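Local coordinates for protein endonuclease V (Bacillus subtilis, PDB 3GA2) that probably repairs deaminated DNA with magnesium as cofactor, nicking the strand at the second phosphodiester bond 3' to a deoxyinosine, at residues T41-D46 with C60-I65; V72-H77 with L106-D111. The protein carries 1 engineered substitution. One frame throughout, in Å; residues are numbered along the deposited sequence.

Strand 41-52 turns back into strand 55-66, and interaction 1 closes this hairpin by joining its two arms, 41-46 and 60-65. The chain then reverses again into strand 72-81, an outermost strand of the sheet, runs through helix 96-105 and enters the loop before strand 113-116. There interaction 2 closes the second, longer excursion by tying 72-77 to 106-111. The two closures follow one another in series and neither encloses the other. They meet at V64, whose backbone pairs with I73 and E74, and at T41, whose OG1 packs on P110. Together they link the first three strands to the segment that leads into strand 113-116.

Interaction 1: T41-D46 with C60-I65; sequences TTAGVD and CCIIVI. Engineered in segment 41-46: T42 (natural residue Gly).
In T42, an engineered substitution for glycine, OG1 stands between the backbone N and the carbonyl carbon (chi1 74°), and I65 holds CG1 in the same way (chi1 64°). Both groups rise on one face of the sheet and cross obliquely, OG1 lying 3.3 Å from I65 CG1. This hydroxyl is buried against hydrocarbon, and no hydrogen-bond partner for it is present in the model. In the backbone of the same pair, I65 N reaches T42 O at 2.9 Å in an almost straight bond (179° at the hydrogen), while T42 N returns a longer one to I65 O. G44 and I63 exchange the next two bonds, G44 N to I63 O measuring 2.8 Å, and D46 and C61 the last two. At the non-hydrogen-bonded pairs A43-V64 and V45-I62 the side chains occupy the other face. There A43 CB touches both I62 CG2 and V64 CG2, 4.1 Å from the former. V45 CG1 meets C60 SG at 3.8 Å. Helix 96-105 covers C60 and I62, whereas helix 217-235 packs on T42 and C61 on the opposite face. The side chain of D46, a predicted magnesium ligand, ends clear of 60-65, close to D116, the other predicted ligand. The arrangement is an antiparallel beta hairpin of the RNase H-like fold, with a probable metal-site aspartate on its first strand.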
# COMPACT_ATOMS: atom_id res chain seq x y z
N THR A 41 12.18 9.40 -7.43
CA THR A 41 11.80 9.16 -6.05
C THR A 41 10.75 8.05 -5.90
O THR A 41 10.03 7.73 -6.84
CB THR A 41 11.20 10.45 -5.42
OG1 THR A 41 10.10 10.90 -6.23
CG2 THR A 41 12.25 11.54 -5.34
N THR A 42 10.70 7.47 -4.71
CA THR A 42 9.72 6.43 -4.41
C THR A 42 9.23 6.77 -3.00
O THR A 42 10.00 7.22 -2.15
CB THR A 42 10.32 4.99 -4.46
OG1 THR A 42 11.13 4.75 -3.31
CG2 THR A 42 11.16 4.80 -5.70
N ALA A 43 7.94 6.60 -2.75
CA ALA A 43 7.40 6.90 -1.43
C ALA A 43 6.84 5.64 -0.79
O ALA A 43 6.47 4.69 -1.48
CB ALA A 43 6.31 7.97 -1.54
N GLY A 44 6.79 5.65 0.53
CA GLY A 44 6.26 4.52 1.27
C GLY A 44 5.11 5.01 2.12
O GLY A 44 5.21 6.08 2.72
N VAL A 45 4.03 4.24 2.17
CA VAL A 45 2.85 4.63 2.93
C VAL A 45 2.46 3.56 3.94
O VAL A 45 2.42 2.36 3.61
CB VAL A 45 1.63 4.85 2.01
CG1 VAL A 45 0.51 5.54 2.77
CG2 VAL A 45 2.04 5.68 0.79
N ASP A 46 2.17 3.97 5.16
CA ASP A 46 1.73 3.03 6.17
C ASP A 46 0.76 3.75 7.09
O ASP A 46 0.69 4.98 7.09
CB ASP A 46 2.92 2.46 6.94
CG ASP A 46 2.65 1.05 7.45
OD1 ASP A 46 3.62 0.27 7.63
OD2 ASP A 46 1.46 0.72 7.68
N CYS A 60 -1.28 8.19 9.48
CA CYS A 60 -0.68 7.76 8.22
C CYS A 60 0.61 8.53 7.99
O CYS A 60 0.63 9.76 8.07
CB CYS A 60 -1.62 8.03 7.04
SG CYS A 60 -0.81 7.86 5.42
N CYS A 61 1.68 7.80 7.70
CA CYS A 61 2.97 8.41 7.43
C CYS A 61 3.39 8.10 6.00
O CYS A 61 3.20 6.98 5.51
CB CYS A 61 4.06 7.88 8.36
SG CYS A 61 3.94 8.40 10.09
N ILE A 62 3.95 9.09 5.34
CA ILE A 62 4.45 8.93 3.99
C ILE A 62 5.92 9.31 4.07
O ILE A 62 6.27 10.39 4.53
CB ILE A 62 3.74 9.86 2.99
CG1 ILE A 62 2.27 9.43 2.84
CG2 ILE A 62 4.44 9.80 1.63
CD1 ILE A 62 1.47 10.31 1.89
N ILE A 63 6.78 8.38 3.65
CA ILE A 63 8.22 8.61 3.66
C ILE A 63 8.66 8.62 2.21
O ILE A 63 8.43 7.65 1.49
CB ILE A 63 8.96 7.47 4.37
CG1 ILE A 63 8.35 7.23 5.75
CG2 ILE A 63 10.44 7.82 4.49
CD1 ILE A 63 8.45 8.42 6.68
N VAL A 64 9.27 9.72 1.78
CA VAL A 64 9.75 9.84 0.41
C VAL A 64 11.26 9.68 0.39
O VAL A 64 11.96 10.33 1.16
CB VAL A 64 9.40 11.23 -0.19
CG1 VAL A 64 9.75 11.26 -1.66
CG2 VAL A 64 7.92 11.53 0.01
N ILE A 65 11.77 8.80 -0.46
CA ILE A 65 13.21 8.63 -0.55
C ILE A 65 13.69 8.94 -1.96
O ILE A 65 12.90 8.95 -2.90
CB ILE A 65 13.67 7.20 -0.17
CG1 ILE A 65 13.12 6.18 -1.17
CG2 ILE A 65 13.21 6.86 1.25
CD1 ILE A 65 13.86 4.86 -1.15

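Interaction 2: V72-H77 with L106-D111; sequences VIEKVH and LETEPD
E74 and T108 lie alongside each other, pointing opposite ways, and the glutamate, on strand 72-81, has its carboxylate gripped at both oxygens by the loop between helix 96-105 and strand 113-116. CG is anti to the backbone N (chi1 176°) and the chain continues extended, carrying the acid from the strand to the backbone of 107-108. OE1 accepts two bonds: T108 OG1 donates nearly along the C-O axis at 2.6 Å, and T108 N comes in on the syn side, tilted 20° out of the carboxylate plane, at 2.9 Å. OE2 uses its syn lone pair for E107 N, 2.7 Å away. The side chains of E74 and E107 cross at about a right angle, with their carboxylate planes 55° apart. E107 CB packs 3.3 Å from E74 OE2, while E107 OE1 stands 4.4 Å from that same oxygen, where the two carboxylates would probably repel each other weakly. Beside this polar grip V76 and L106 also cross at about a right angle, and V76 CG2 presses on L106 CD2 at a tight 3.5 Å. I73 CD1 meets T108 CG2 more loosely, at 4.2 Å. I73 and E74 together pair with the single residue V64 on strand 55-66, which makes a classic beta bulge in the edge strand. An alanine in place of E74 would probably leave the two loop amides and the T108 hydroxyl without their acceptor and the loop less firmly tied to the strand. Three donors converging on one carboxylate would be expected to stabilise its negative charge, partly offsetting the repulsion from E107.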
# COMPACT_ATOMS: atom_id res chain seq x y z
N VAL A 72 16.26 9.58 2.70
CA VAL A 72 14.98 10.20 2.99
C VAL A 72 15.04 11.68 2.64
O VAL A 72 15.92 12.40 3.11
CB VAL A 72 14.62 10.04 4.48
CG1 VAL A 72 13.30 10.71 4.77
CG2 VAL A 72 14.56 8.56 4.83
N ILE A 73 14.10 12.14 1.81
CA ILE A 73 14.08 13.54 1.43
C ILE A 73 12.88 14.28 1.98
O ILE A 73 12.88 15.51 2.03
CB ILE A 73 14.10 13.70 -0.11
CG1 ILE A 73 12.90 12.98 -0.73
CG2 ILE A 73 15.40 13.15 -0.65
CD1 ILE A 73 12.87 13.05 -2.25
N GLU A 74 11.86 13.54 2.40
CA GLU A 74 10.68 14.18 2.95
C GLU A 74 9.84 13.21 3.79
O GLU A 74 9.75 12.02 3.49
CB GLU A 74 9.82 14.77 1.82
CG GLU A 74 8.50 15.38 2.30
CD GLU A 74 7.75 16.13 1.20
OE1 GLU A 74 7.65 15.61 0.07
OE2 GLU A 74 7.25 17.24 1.48
N LYS A 75 9.24 13.74 4.85
CA LYS A 75 8.38 12.95 5.72
C LYS A 75 7.17 13.78 6.11
O LYS A 75 7.30 14.94 6.49
CB LYS A 75 9.14 12.50 6.97
CG LYS A 75 10.30 11.57 6.69
CD LYS A 75 10.73 10.79 7.92
CE LYS A 75 11.28 11.69 9.01
NZ LYS A 75 11.72 10.90 10.19
N VAL A 76 5.99 13.19 5.99
CA VAL A 76 4.75 13.87 6.36
C VAL A 76 3.85 12.86 7.03
O VAL A 76 4.07 11.66 6.94
CB VAL A 76 4.00 14.42 5.12
CG1 VAL A 76 4.81 15.52 4.45
CG2 VAL A 76 3.69 13.29 4.14
N HIS A 77 2.82 13.36 7.71
CA HIS A 77 1.90 12.45 8.36
C HIS A 77 0.55 13.12 8.53
O HIS A 77 0.43 14.34 8.48
CB HIS A 77 2.44 11.99 9.71
CG HIS A 77 2.45 13.05 10.76
ND1 HIS A 77 1.31 13.42 11.45
CD2 HIS A 77 3.44 13.86 11.21
CE1 HIS A 77 1.61 14.40 12.28
NE2 HIS A 77 2.89 14.69 12.15
N LEU A 106 2.63 16.73 0.96
CA LEU A 106 3.88 16.51 0.24
C LEU A 106 4.36 17.67 -0.63
O LEU A 106 3.61 18.19 -1.46
CB LEU A 106 3.76 15.26 -0.64
CG LEU A 106 3.62 13.91 0.05
CD1 LEU A 106 3.40 12.82 -0.99
CD2 LEU A 106 4.87 13.62 0.87
N GLU A 107 5.62 18.07 -0.46
CA GLU A 107 6.18 19.13 -1.27
C GLU A 107 6.77 18.46 -2.51
O GLU A 107 6.84 19.07 -3.58
CB GLU A 107 7.28 19.90 -0.52
CG GLU A 107 6.77 20.74 0.65
CD GLU A 107 7.82 21.71 1.17
OE1 GLU A 107 8.98 21.30 1.36
OE2 GLU A 107 7.49 22.89 1.41
N THR A 108 7.20 17.21 -2.36
CA THR A 108 7.77 16.48 -3.48
C THR A 108 6.64 15.80 -4.26
O THR A 108 5.48 15.85 -3.86
CB THR A 108 8.75 15.40 -3.02
OG1 THR A 108 8.06 14.41 -2.24
CG2 THR A 108 9.87 16.02 -2.19
N GLU A 109 6.99 15.17 -5.37
CA GLU A 109 6.02 14.48 -6.20
C GLU A 109 6.57 13.09 -6.46
O GLU A 109 7.22 12.85 -7.47
CB GLU A 109 5.81 15.23 -7.53
CG GLU A 109 4.64 14.71 -8.37
CD GLU A 109 4.46 15.47 -9.68
OE1 GLU A 109 4.47 16.72 -9.65
OE2 GLU A 109 4.31 14.82 -10.74
N PRO A 110 6.33 12.14 -5.54
CA PRO A 110 6.85 10.78 -5.72
C PRO A 110 6.40 10.17 -7.04
O PRO A 110 5.25 10.33 -7.44
CB PRO A 110 6.29 10.03 -4.51
CG PRO A 110 6.20 11.11 -3.46
CD PRO A 110 5.63 12.27 -4.25
N ASP A 111 7.32 9.46 -7.70
CA ASP A 111 7.01 8.81 -8.98
C ASP A 111 6.23 7.51 -8.77
O ASP A 111 5.54 7.04 -9.68
CB ASP A 111 8.29 8.47 -9.76
CG ASP A 111 9.09 9.71 -10.14
OD1 ASP A 111 8.52 10.63 -10.77
OD2 ASP A 111 10.29 9.75 -9.81